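Agmatinase (Deinococcus radiodurans, PDB 1WOH) probably hydrolyses agmatine to putrescine and urea, as a manganese-dependent enzyme of the arginase (ureohydrolase) family. Local coordinates at residues A[25-30]-A[108-113]; A[29-34]-A[78-83]; A[98-103]-A[125-130]; A[138-143]-A[222-227]. All coordinates share one frame; numbering follows the deposited sequence.

Overall arrangement
Interactions 1 and 2 start from the same part of the chain. Residues 25-30 lead into strand 31-36, and 29-34 lie on it. Interaction 2 closes the shorter loop, to strand 80-85. Interaction 1 reaches on to 108-113, before strand 114-118, and its loop encloses that of interaction 2. Both share A29 and D30. Interaction 3 crosses interaction 1: helix 93-108 packs on helix 124-128, with 108-113 lying between its segments. R108 also reaches A130. Interaction 4 follows in series and joins strands 137-142 and 223-229 near the middle of the same parallel sheet. L127 and L128 of interaction 3 pack on Y225 of interaction 4.

Interaction 1: residues A[25-30]-A[108-113]; sequences GDWQAD and RGRCRV
The side chain of R110 crosses the indole of W27 at about a right angle. Its CB stands over the six-membered ring of W27, 3.7 Å from the centroid and 9° off the normal. Farther out, R110 CD lies over the same ring system, toward the rim, 3.5 Å from W27 NE1. The chain is extended from CG to NE. It carries NE to G25 O, a 2.7 Å hydrogen bond in the carbonyl plane. The indole N-H is bonded to Q22 O. An alanine in place of W27 would probably leave the R110 chain without the surface it lies on and freer to turn. D30 and R112 lie side by side, pointing the same way. Their salt bridge, D30 OD1 to R112 NH2, is a weak 3.2 Å bond. The backbones also join. A29 N donates to R110 O at 3.1 Å. D30 O accepts from V113 N at 2.9 Å and from R112 N, which sits above the carbonyl plane. The contact lies at the surface, where the chain enters strands 31-36 and 114-118. W27 packs on A32 and A81 of strands 31-36 and 80-85, and helix 284-302 brings F301 against D30, R112 and V113.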
loop_
_atom_site.group_PDB
_atom_site.type_symbol
_atom_site.label_atom_id
_atom_site.label_comp_id
_atom_site.label_asym_id
_atom_site.label_seq_id
_atom_site.Cartn_x
_atom_site.Cartn_y
_atom_site.Cartn_z
ATOM N N GLY A 25 -27.844 24.200 15.769
ATOM C CA GLY A 25 -27.344 25.468 16.268
ATOM C C GLY A 25 -28.023 26.659 15.621
ATOM O O GLY A 25 -28.920 26.502 14.795
ATOM N N ASP A 26 -27.598 27.860 15.999
ATOM C CA ASP A 26 -28.176 29.076 15.445
ATOM C C ASP A 26 -27.341 29.596 14.282
ATOM O O ASP A 26 -26.510 30.486 14.455
ATOM C CB ASP A 26 -28.284 30.149 16.532
ATOM C CG ASP A 26 -28.838 31.460 16.005
ATOM O OD1 ASP A 26 -29.892 31.436 15.336
ATOM O OD2 ASP A 26 -28.221 32.514 16.266
ATOM N N TRP A 27 -27.568 29.030 13.099
ATOM C CA TRP A 27 -26.842 29.432 11.900
ATOM C C TRP A 27 -27.689 29.286 10.642
ATOM O O TRP A 27 -28.734 28.631 10.641
ATOM C CB TRP A 27 -25.566 28.598 11.732
ATOM C CG TRP A 27 -25.831 27.125 11.631
ATOM C CD1 TRP A 27 -25.979 26.248 12.664
ATOM C CD2 TRP A 27 -26.064 26.373 10.429
ATOM N NE1 TRP A 27 -26.293 24.997 12.185
ATOM C CE2 TRP A 27 -26.354 25.045 10.818
ATOM C CE3 TRP A 27 -26.060 26.693 9.065
ATOM C CZ2 TRP A 27 -26.639 24.037 9.890
ATOM C CZ3 TRP A 27 -26.343 25.688 8.141
ATOM C CH2 TRP A 27 -26.629 24.377 8.560
ATOM N N GLN A 28 -27.226 29.915 9.570
ATOM C CA GLN A 28 -27.894 29.858 8.279
ATOM C C GLN A 28 -26.831 29.964 7.195
ATOM O O GLN A 28 -25.921 30.786 7.289
ATOM C CB GLN A 28 -28.902 31.002 8.133
ATOM C CG GLN A 28 -30.158 30.849 8.979
ATOM C CD GLN A 28 -31.089 32.047 8.869
ATOM O OE1 GLN A 28 -31.496 32.432 7.771
ATOM N NE2 GLN A 28 -31.432 32.641 10.008
ATOM N N ALA A 29 -26.936 29.120 6.175
ATOM C CA ALA A 29 -25.982 29.142 5.075
ATOM C C ALA A 29 -26.647 28.615 3.820
ATOM O O ALA A 29 -27.634 27.880 3.892
ATOM C CB ALA A 29 -24.764 28.303 5.417
ATOM N N ASP A 30 -26.115 28.991 2.666
ATOM C CA ASP A 30 -26.690 28.530 1.411
ATOM C C ASP A 30 -26.497 27.025 1.264
ATOM O O ASP A 30 -27.406 26.311 0.841
ATOM C CB ASP A 30 -26.041 29.252 0.228
ATOM C CG ASP A 30 -26.330 30.743 0.226
ATOM O OD1 ASP A 30 -27.491 31.122 0.493
ATOM O OD2 ASP A 30 -25.401 31.532 -0.049
ATOM N N ARG A 108 -31.269 20.643 7.077
ATOM C CA ARG A 108 -32.093 21.101 5.967
ATOM C C ARG A 108 -32.783 22.428 6.288
ATOM O O ARG A 108 -32.864 23.321 5.441
ATOM C CB ARG A 108 -33.144 20.045 5.627
ATOM C CG ARG A 108 -32.960 19.422 4.261
ATOM C CD ARG A 108 -34.120 19.777 3.352
ATOM N NE ARG A 108 -35.355 19.152 3.801
ATOM C CZ ARG A 108 -36.557 19.405 3.295
ATOM N NH1 ARG A 108 -36.703 20.281 2.311
ATOM N NH2 ARG A 108 -37.619 18.771 3.773
ATOM N N GLY A 109 -33.266 22.558 7.519
ATOM C CA GLY A 109 -33.960 23.770 7.914
ATOM C C GLY A 109 -33.100 25.004 8.096
ATOM O O GLY A 109 -33.618 26.082 8.395
ATOM N N ARG A 110 -31.793 24.867 7.916
ATOM C CA ARG A 110 -30.902 26.004 8.092
ATOM C C ARG A 110 -30.070 26.317 6.855
ATOM O O ARG A 110 -29.168 27.149 6.906
ATOM C CB ARG A 110 -29.985 25.763 9.293
ATOM C CG ARG A 110 -30.725 25.670 10.630
ATOM C CD ARG A 110 -29.806 25.162 11.724
ATOM N NE ARG A 110 -30.425 25.164 13.052
ATOM C CZ ARG A 110 -31.471 24.423 13.406
ATOM N NH1 ARG A 110 -32.043 23.602 12.535
ATOM N NH2 ARG A 110 -31.951 24.508 14.643
ATOM N N CYS A 111 -30.366 25.655 5.744
ATOM C CA CYS A 111 -29.629 25.916 4.515
ATOM C C CYS A 111 -30.529 25.731 3.308
ATOM O O CYS A 111 -31.663 25.270 3.428
ATOM C CB CYS A 111 -28.414 24.989 4.399
ATOM S SG CYS A 111 -28.801 23.255 4.027
ATOM N N ARG A 112 -30.023 26.100 2.138
ATOM C CA ARG A 112 -30.799 25.948 0.919
ATOM C C ARG A 112 -30.563 24.559 0.341
ATOM O O ARG A 112 -31.508 23.829 0.054
ATOM C CB ARG A 112 -30.410 27.022 -0.097
ATOM C CG ARG A 112 -31.159 26.927 -1.418
ATOM C CD ARG A 112 -31.455 28.313 -1.973
ATOM N NE ARG A 112 -30.283 29.183 -1.929
ATOM C CZ ARG A 112 -30.276 30.450 -2.328
ATOM N NH1 ARG A 112 -31.383 31.003 -2.805
ATOM N NH2 ARG A 112 -29.162 31.166 -2.249
ATOM N N VAL A 113 -29.297 24.195 0.185
ATOM C CA VAL A 113 -28.954 22.891 -0.358
ATOM C C VAL A 113 -28.053 22.122 0.593
ATOM O O VAL A 113 -26.903 22.500 0.825
ATOM C CB VAL A 113 -28.225 23.003 -1.709
ATOM C CG1 VAL A 113 -27.993 21.602 -2.281
ATOM C CG2 VAL A 113 -29.037 23.853 -2.682
#

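Interaction 2: residues A[29-34]-A[78-83]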
loop_
_atom_site.group_PDB
_atom_site.type_symbol
_atom_site.label_atom_id
_atom_site.label_comp_id
_atom_site.label_asym_id
_atom_site.label_seq_id
_atom_site.Cartn_x
_atom_site.Cartn_y
_atom_site.Cartn_z
ATOM N N ALA A 29 -26.936 29.120 6.175
ATOM C CA ALA A 29 -25.982 29.142 5.075
ATOM C C ALA A 29 -26.647 28.615 3.820
ATOM O O ALA A 29 -27.634 27.880 3.892
ATOM C CB ALA A 29 -24.764 28.303 5.417
ATOM N N ASP A 30 -26.115 28.991 2.666
ATOM C CA ASP A 30 -26.690 28.530 1.411
ATOM C C ASP A 30 -26.497 27.025 1.264
ATOM O O ASP A 30 -27.406 26.311 0.841
ATOM C CB ASP A 30 -26.041 29.252 0.228
ATOM C CG ASP A 30 -26.330 30.743 0.226
ATOM O OD1 ASP A 30 -27.491 31.122 0.493
ATOM O OD2 ASP A 30 -25.401 31.532 -0.049
ATOM N N VAL A 31 -25.307 26.561 1.633
ATOM C CA VAL A 31 -24.939 25.147 1.542
ATOM C C VAL A 31 -24.406 24.649 2.882
ATOM O O VAL A 31 -23.593 25.320 3.514
ATOM C CB VAL A 31 -23.826 24.936 0.482
ATOM C CG1 VAL A 31 -23.445 23.455 0.393
ATOM C CG2 VAL A 31 -24.289 25.445 -0.862
ATOM N N ALA A 32 -24.853 23.468 3.309
ATOM C CA ALA A 32 -24.393 22.899 4.570
ATOM C C ALA A 32 -24.093 21.421 4.376
ATOM O O ALA A 32 -24.909 20.680 3.834
ATOM C CB ALA A 32 -25.452 23.079 5.664
ATOM N N ALA A 33 -22.912 21.006 4.805
ATOM C CA ALA A 33 -22.506 19.611 4.680
ATOM C C ALA A 33 -22.740 18.880 5.998
ATOM O O ALA A 33 -22.562 19.451 7.073
ATOM C CB ALA A 33 -21.030 19.539 4.301
ATOM N N LEU A 34 -23.145 17.616 5.906
ATOM C CA LEU A 34 -23.378 16.790 7.083
ATOM C C LEU A 34 -22.857 15.410 6.734
ATOM O O LEU A 34 -23.208 14.857 5.684
ATOM C CB LEU A 34 -24.875 16.702 7.414
ATOM C CG LEU A 34 -25.196 15.769 8.594
ATOM C CD1 LEU A 34 -24.709 16.400 9.882
ATOM C CD2 LEU A 34 -26.688 15.507 8.665
ATOM N N VAL A 78 -21.803 32.622 -2.307
ATOM C CA VAL A 78 -22.565 31.491 -1.786
ATOM C C VAL A 78 -21.905 31.038 -0.488
ATOM O O VAL A 78 -20.729 30.673 -0.472
ATOM C CB VAL A 78 -22.601 30.326 -2.798
ATOM C CG1 VAL A 78 -23.390 29.152 -2.222
ATOM C CG2 VAL A 78 -23.246 30.796 -4.095
ATOM N N THR A 79 -22.663 31.078 0.603
ATOM C CA THR A 79 -22.131 30.701 1.907
ATOM C C THR A 79 -22.200 29.199 2.180
ATOM O O THR A 79 -23.159 28.527 1.786
ATOM C CB THR A 79 -22.864 31.447 3.045
ATOM O OG1 THR A 79 -24.249 31.082 3.056
ATOM C CG2 THR A 79 -22.751 32.954 2.846
ATOM N N PHE A 80 -21.171 28.701 2.863
ATOM C CA PHE A 80 -21.050 27.287 3.226
ATOM C C PHE A 80 -20.913 27.090 4.734
ATOM O O PHE A 80 -20.480 27.985 5.460
ATOM C CB PHE A 80 -19.813 26.662 2.562
ATOM C CG PHE A 80 -19.981 26.358 1.105
ATOM C CD1 PHE A 80 -20.059 27.379 0.163
ATOM C CD2 PHE A 80 -20.061 25.037 0.673
ATOM C CE1 PHE A 80 -20.214 27.086 -1.194
ATOM C CE2 PHE A 80 -20.215 24.728 -0.681
ATOM C CZ PHE A 80 -20.293 25.754 -1.617
ATOM N N ALA A 81 -21.273 25.900 5.198
ATOM C CA ALA A 81 -21.153 25.551 6.605
ATOM C C ALA A 81 -20.941 24.037 6.684
ATOM O O ALA A 81 -21.388 23.303 5.810
ATOM C CB ALA A 81 -22.418 25.943 7.366
ATOM N N ASP A 82 -20.249 23.580 7.720
ATOM C CA ASP A 82 -20.027 22.146 7.905
ATOM C C ASP A 82 -20.669 21.803 9.243
ATOM O O ASP A 82 -20.160 22.196 10.292
ATOM C CB ASP A 82 -18.524 21.824 7.946
ATOM C CG ASP A 82 -18.252 20.329 7.961
ATOM O OD1 ASP A 82 -19.092 19.587 8.510
ATOM O OD2 ASP A 82 -17.202 19.895 7.438
ATOM N N ALA A 83 -21.789 21.084 9.209
ATOM C CA ALA A 83 -22.496 20.722 10.438
ATOM C C ALA A 83 -21.897 19.503 11.136
ATOM O O ALA A 83 -22.490 18.961 12.073
ATOM C CB ALA A 83 -23.969 20.480 10.142
#
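V31 and F80 lie side by side on two parallel strands and point the same way. V31 CB sits over one face of the F80 ring, 3.9 Å from its centroid and offset toward the rim. V31 CG1, anti to the backbone N (chi1 180°), reaches F80 CE2 at 3.6 Å. The other branch, CG2, turns to V78 CG1, so V31 fills the hollow between the ring and that valine. On the opposite face from V31 and F80 the side chains are mostly small. A29 CB meets A81 CB at 3.9 Å, and farther along L34 CD1 comes up to A83 CB. At the start of the pair the fit is polar. D30 and T79 cross at about a right angle. D30 OD2 takes the T79 N-H at 2.9 Å, on the anti side of the carboxylate, while T79 OG1 accepts from D30 N at 2.8 Å. An alanine at D30 would probably leave T79 N without its acceptor and T79 OG1 without its weak bond to the carboxylate. Beyond this, V31 N to T79 O, A33 N to A81 O and A83 N to A33 O are regular parallel-sheet bonds. The chemistry thus divides. Paired polar groups fasten the entry to the strands, and apolar side chains fill the buried part. The N-H of T79 at D30 OD2 would probably favour the carboxylate form of D30.

Interaction 3: residues A[98-103]-A[125-130]; sequences DRITEA and YPLLRA
This contact packs two helices of the alpha/beta fold, helix 93-108 against helix 124-128 and the residues after it. T101 and R129 touch across it, their side chains crossing at about a right angle. R129 grips one atom, T101 OG1, side-on with two nitrogens. NE is 2.9 Å from T101 OG1 and NH2 is 3.1 Å from it. The hydroxyl oxygen lies close to the guanidinium plane, 9° out of it for either bond. T101 OG1 in turn donates to P126 O at 2.7 Å. OG1 lies anti to the carbonyl carbon of its own residue (chi1 -61°), on the side of the backbone N. H97 O, one turn back, is a second acceptor for the single proton, while both R129 N-H groups point at the oxygen. R129 NH2 reaches on to D98 OD1 in a 3.1 Å salt bridge. It uses the anti lone pair of that oxygen, and the carboxylate and guanidinium planes are 15° apart. A water links D98 OD1 to R129 NH1, so the carboxylate is held by both terminal nitrogens, one directly and one through water. These bonds at its edge fix the rotation of the guanidinium, which meets helix 93-108 edge-on.

Beside the polar cluster I100 supplies the apolar part. Its CG2 is 3.8 Å from P126 CG. The same methyl is only 3.3 Å from L127 CD1, a tight contact.

Helices packed side by side on a parallel sheet are characteristic of the alpha/beta fold of the arginase family. Here the second helix follows soon after H121, a manganese ligand.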
loop_
_atom_site.group_PDB
_atom_site.type_symbol
_atom_site.label_atom_id
_atom_site.label_comp_id
_atom_site.label_asym_id
_atom_site.label_seq_id
_atom_site.Cartn_x
_atom_site.Cartn_y
_atom_site.Cartn_z
ATOM N N ASP A 98 -32.577 6.891 13.057
ATOM C CA ASP A 98 -33.302 7.992 13.669
ATOM C C ASP A 98 -32.406 9.204 13.869
ATOM O O ASP A 98 -32.834 10.334 13.657
ATOM C CB ASP A 98 -33.923 7.553 14.999
ATOM C CG ASP A 98 -35.005 6.497 14.812
ATOM O OD1 ASP A 98 -35.538 6.377 13.687
ATOM O OD2 ASP A 98 -35.334 5.794 15.791
ATOM N N ARG A 99 -31.159 8.977 14.258
ATOM C CA ARG A 99 -30.243 10.091 14.463
ATOM C C ARG A 99 -29.890 10.784 13.152
ATOM O O ARG A 99 -29.748 12.009 13.111
ATOM C CB ARG A 99 -28.980 9.621 15.173
ATOM C CG ARG A 99 -29.232 9.297 16.630
ATOM C CD ARG A 99 -27.949 9.213 17.408
ATOM N NE ARG A 99 -28.179 8.737 18.769
ATOM C CZ ARG A 99 -27.232 8.194 19.522
ATOM N NH1 ARG A 99 -26.003 8.065 19.039
ATOM N NH2 ARG A 99 -27.513 7.767 20.743
ATOM N N ILE A 100 -29.758 10.003 12.086
ATOM C CA ILE A 100 -29.438 10.547 10.768
ATOM C C ILE A 100 -30.585 11.425 10.258
ATOM O O ILE A 100 -30.363 12.527 9.752
ATOM C CB ILE A 100 -29.171 9.406 9.757
ATOM C CG1 ILE A 100 -27.902 8.651 10.169
ATOM C CG2 ILE A 100 -29.018 9.968 8.350
ATOM C CD1 ILE A 100 -27.700 7.326 9.456
ATOM N N THR A 101 -31.814 10.934 10.395
ATOM C CA THR A 101 -32.981 11.691 9.959
ATOM C C THR A 101 -33.134 12.994 10.741
ATOM O O THR A 101 -33.428 14.048 10.164
ATOM C CB THR A 101 -34.277 10.876 10.127
ATOM O OG1 THR A 101 -34.201 9.689 9.327
ATOM C CG2 THR A 101 -35.492 11.707 9.692
ATOM N N GLU A 102 -32.933 12.924 12.053
ATOM C CA GLU A 102 -33.062 14.106 12.895
ATOM C C GLU A 102 -32.016 15.155 12.539
ATOM O O GLU A 102 -32.338 16.333 12.393
ATOM C CB GLU A 102 -32.950 13.728 14.377
ATOM C CG GLU A 102 -33.000 14.921 15.335
ATOM C CD GLU A 102 -34.263 15.766 15.183
ATOM O OE1 GLU A 102 -34.352 16.828 15.838
ATOM O OE2 GLU A 102 -35.167 15.373 14.416
ATOM N N ALA A 103 -30.765 14.730 12.393
ATOM C CA ALA A 103 -29.700 15.657 12.049
ATOM C C ALA A 103 -29.942 16.257 10.668
ATOM O O ALA A 103 -29.729 17.449 10.460
ATOM C CB ALA A 103 -28.349 14.949 12.090
ATOM N N TYR A 125 -31.631 6.224 2.885
ATOM C CA TYR A 125 -32.974 6.034 3.421
ATOM C C TYR A 125 -33.277 7.029 4.546
ATOM O O TYR A 125 -34.201 7.835 4.423
ATOM C CB TYR A 125 -33.163 4.583 3.892
ATOM C CG TYR A 125 -34.352 4.376 4.811
ATOM C CD1 TYR A 125 -35.589 4.957 4.529
ATOM C CD2 TYR A 125 -34.234 3.602 5.968
ATOM C CE1 TYR A 125 -36.686 4.778 5.381
ATOM C CE2 TYR A 125 -35.326 3.411 6.829
ATOM C CZ TYR A 125 -36.544 4.004 6.528
ATOM O OH TYR A 125 -37.620 3.843 7.378
ATOM N N PRO A 126 -32.507 7.002 5.651
ATOM C CA PRO A 126 -32.802 7.956 6.725
ATOM C C PRO A 126 -32.631 9.417 6.317
ATOM O O PRO A 126 -33.303 10.300 6.850
ATOM C CB PRO A 126 -31.860 7.525 7.852
ATOM C CG PRO A 126 -30.731 6.847 7.136
ATOM C CD PRO A 126 -31.442 6.065 6.055
ATOM N N LEU A 127 -31.733 9.670 5.368
ATOM C CA LEU A 127 -31.515 11.025 4.867
ATOM C C LEU A 127 -32.807 11.490 4.190
ATOM O O LEU A 127 -33.318 12.582 4.462
ATOM C CB LEU A 127 -30.378 11.023 3.838
ATOM C CG LEU A 127 -29.016 11.657 4.123
ATOM C CD1 LEU A 127 -28.767 11.809 5.601
ATOM C CD2 LEU A 127 -27.939 10.805 3.451
ATOM N N LEU A 128 -33.337 10.653 3.305
ATOM C CA LEU A 128 -34.556 10.997 2.583
ATOM C C LEU A 128 -35.763 11.215 3.486
ATOM O O LEU A 128 -36.636 12.017 3.157
ATOM C CB LEU A 128 -34.865 9.935 1.524
ATOM C CG LEU A 128 -34.014 10.075 0.255
ATOM C CD1 LEU A 128 -34.152 8.845 -0.636
ATOM C CD2 LEU A 128 -34.463 11.341 -0.492
ATOM N N ARG A 129 -35.814 10.529 4.626
ATOM C CA ARG A 129 -36.951 10.712 5.524
ATOM C C ARG A 129 -37.076 12.167 5.965
ATOM O O ARG A 129 -38.147 12.605 6.390
ATOM C CB ARG A 129 -36.829 9.815 6.762
ATOM C CG ARG A 129 -36.953 8.328 6.478
ATOM C CD ARG A 129 -37.234 7.521 7.754
ATOM N NE ARG A 129 -36.197 7.677 8.770
ATOM C CZ ARG A 129 -36.120 6.937 9.873
ATOM N NH1 ARG A 129 -37.022 5.988 10.102
ATOM N NH2 ARG A 129 -35.148 7.140 10.750
ATOM N N ALA A 130 -35.986 12.919 5.858
ATOM C CA ALA A 130 -36.002 14.319 6.258
ATOM C C ALA A 130 -36.648 15.225 5.212
ATOM O O ALA A 130 -36.770 16.431 5.427
ATOM C CB ALA A 130 -34.587 14.792 6.548
HETATM O O HOH W 1 -36.387 4.257 12.389
#

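Interaction 4: residues A[138-143]-A[222-227]; sequences HVVQLD and QNVYFS
Strands 138-142 and 223-227 run parallel, 28° apart, and five backbone hydrogen bonds join them, from H138 N to N223 O at 2.9 Å through to L142 N to S227 O. At the start of the pair Q222 folds over the H138 ring. Its CG stands over the ring centre, 3.8 Å from the centroid. The chain of Q222 bends at chi2 (-77°), which keeps CD above the same ring. The amide and ring planes are 30° apart. V140 follows on the same face as H138. Its CG2 meets V224 CG1 at 3.6 Å. V140 CB lies at the edge of the F226 ring, 3.7 Å from CD2, and the two side chains point the same way. The other face holds V139, Q141, Y225 and S227. V139 CG2 comes to Y225 CB at 4.2 Å. Q141 NE2 donates to D143 OD2 at 3.0 Å, from above the carboxylate plane, and Q141 OE1 is bonded to T178. This bond is consistent with Q141 positioning D143, a ligand of both manganese ions in this protein. S227 OG bonds to H121, another ligand, and to D271, which also takes the Y225 hydroxyl. The pair lies deep in the parallel sheet. Strand 173-181 flanks residues 138-142, strand 266-273 flanks residues 223-227, and helix 251-264 packs on L142 and F226.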
loop_
_atom_site.group_PDB
_atom_site.type_symbol
_atom_site.label_atom_id
_atom_site.label_comp_id
_atom_site.label_asym_id
_atom_site.label_seq_id
_atom_site.Cartn_x
_atom_site.Cartn_y
_atom_site.Cartn_z
ATOM N N HIS A 138 -38.645 13.871 -6.372
ATOM C CA HIS A 138 -38.037 13.035 -7.396
ATOM C C HIS A 138 -36.589 12.795 -6.996
ATOM O O HIS A 138 -35.954 13.670 -6.414
ATOM C CB HIS A 138 -38.028 13.735 -8.759
ATOM C CG HIS A 138 -39.354 13.750 -9.450
ATOM N ND1 HIS A 138 -39.532 13.252 -10.722
ATOM C CD2 HIS A 138 -40.560 14.220 -9.056
ATOM C CE1 HIS A 138 -40.793 13.413 -11.082
ATOM N NE2 HIS A 138 -41.438 13.996 -10.089
ATOM N N VAL A 139 -36.077 11.606 -7.283
ATOM C CA VAL A 139 -34.680 11.316 -6.989
ATOM C C VAL A 139 -33.970 10.979 -8.283
ATOM O O VAL A 139 -34.473 10.193 -9.092
ATOM C CB VAL A 139 -34.497 10.108 -6.032
ATOM C CG1 VAL A 139 -33.002 9.718 -5.959
ATOM C CG2 VAL A 139 -35.000 10.460 -4.648
ATOM N N VAL A 140 -32.819 11.616 -8.498
ATOM C CA VAL A 140 -31.991 11.335 -9.665
ATOM C C VAL A 140 -30.823 10.588 -9.036
ATOM O O VAL A 140 -30.056 11.149 -8.259
ATOM C CB VAL A 140 -31.499 12.622 -10.364
ATOM C CG1 VAL A 140 -30.427 12.269 -11.391
ATOM C CG2 VAL A 140 -32.671 13.304 -11.072
ATOM N N GLN A 141 -30.718 9.313 -9.377
ATOM C CA GLN A 141 -29.714 8.426 -8.810
ATOM C C GLN A 141 -28.646 7.946 -9.793
ATOM O O GLN A 141 -28.972 7.330 -10.812
ATOM C CB GLN A 141 -30.467 7.222 -8.206
ATOM C CG GLN A 141 -29.648 5.989 -7.896
ATOM C CD GLN A 141 -30.521 4.764 -7.615
ATOM O OE1 GLN A 141 -31.744 4.795 -7.806
ATOM N NE2 GLN A 141 -29.893 3.676 -7.178
ATOM N N LEU A 142 -27.379 8.240 -9.496
ATOM C CA LEU A 142 -26.270 7.768 -10.334
ATOM C C LEU A 142 -25.819 6.525 -9.579
ATOM O O LEU A 142 -25.522 6.599 -8.389
ATOM C CB LEU A 142 -25.133 8.789 -10.394
ATOM C CG LEU A 142 -25.414 10.115 -11.110
ATOM C CD1 LEU A 142 -24.113 10.874 -11.253
ATOM C CD2 LEU A 142 -26.007 9.865 -12.482
ATOM N N ASP A 143 -25.745 5.390 -10.257
ATOM C CA ASP A 143 -25.432 4.160 -9.537
ATOM C C ASP A 143 -25.237 3.002 -10.502
ATOM O O ASP A 143 -25.868 2.956 -11.562
ATOM C CB ASP A 143 -26.641 3.846 -8.637
ATOM C CG ASP A 143 -26.293 3.040 -7.408
ATOM O OD1 ASP A 143 -25.350 2.225 -7.456
ATOM O OD2 ASP A 143 -27.001 3.215 -6.388
ATOM N N GLN A 222 -39.156 19.741 -11.522
ATOM C CA GLN A 222 -39.454 18.956 -10.325
ATOM C C GLN A 222 -38.560 19.301 -9.139
ATOM O O GLN A 222 -37.574 20.020 -9.276
ATOM C CB GLN A 222 -39.273 17.468 -10.644
ATOM C CG GLN A 222 -40.004 17.008 -11.882
ATOM C CD GLN A 222 -41.489 16.824 -11.645
ATOM O OE1 GLN A 222 -42.074 17.451 -10.761
ATOM N NE2 GLN A 222 -42.108 15.968 -12.442
ATOM N N ASN A 223 -38.926 18.795 -7.963
ATOM C CA ASN A 223 -38.111 18.981 -6.770
ATOM C C ASN A 223 -37.242 17.736 -6.831
ATOM O O ASN A 223 -37.748 16.617 -6.734
ATOM C CB ASN A 223 -38.961 18.957 -5.503
ATOM C CG ASN A 223 -39.788 20.207 -5.343
ATOM O OD1 ASN A 223 -39.281 21.318 -5.508
ATOM N ND2 ASN A 223 -41.064 20.040 -5.009
ATOM N N VAL A 224 -35.942 17.933 -7.001
ATOM C CA VAL A 224 -35.023 16.815 -7.135
ATOM C C VAL A 224 -33.962 16.663 -6.053
ATOM O O VAL A 224 -33.347 17.634 -5.611
ATOM C CB VAL A 224 -34.313 16.887 -8.514
ATOM C CG1 VAL A 224 -33.200 15.830 -8.608
ATOM C CG2 VAL A 224 -35.332 16.687 -9.625
ATOM N N TYR A 225 -33.774 15.419 -5.625
ATOM C CA TYR A 225 -32.758 15.058 -4.647
ATOM C C TYR A 225 -31.773 14.239 -5.475
ATOM O O TYR A 225 -32.182 13.323 -6.196
ATOM C CB TYR A 225 -33.365 14.177 -3.555
ATOM C CG TYR A 225 -32.375 13.639 -2.545
ATOM C CD1 TYR A 225 -32.211 14.252 -1.301
ATOM C CD2 TYR A 225 -31.637 12.486 -2.815
ATOM C CE1 TYR A 225 -31.343 13.724 -0.343
ATOM C CE2 TYR A 225 -30.764 11.952 -1.870
ATOM C CZ TYR A 225 -30.626 12.570 -0.639
ATOM O OH TYR A 225 -29.785 12.024 0.303
ATOM N N PHE A 226 -30.492 14.588 -5.402
ATOM C CA PHE A 226 -29.445 13.876 -6.138
ATOM C C PHE A 226 -28.789 12.851 -5.225
ATOM O O PHE A 226 -28.356 13.193 -4.127
ATOM C CB PHE A 226 -28.336 14.839 -6.585
ATOM C CG PHE A 226 -28.698 15.725 -7.744
ATOM C CD1 PHE A 226 -28.380 17.079 -7.713
ATOM C CD2 PHE A 226 -29.293 15.205 -8.885
ATOM C CE1 PHE A 226 -28.643 17.905 -8.804
ATOM C CE2 PHE A 226 -29.563 16.021 -9.985
ATOM C CZ PHE A 226 -29.237 17.375 -9.944
ATOM N N SER A 227 -28.725 11.596 -5.664
ATOM C CA SER A 227 -28.031 10.579 -4.885
ATOM C C SER A 227 -26.923 10.070 -5.788
ATOM O O SER A 227 -27.191 9.475 -6.829
ATOM C CB SER A 227 -28.942 9.414 -4.497
ATOM O OG SER A 227 -28.183 8.447 -3.782
#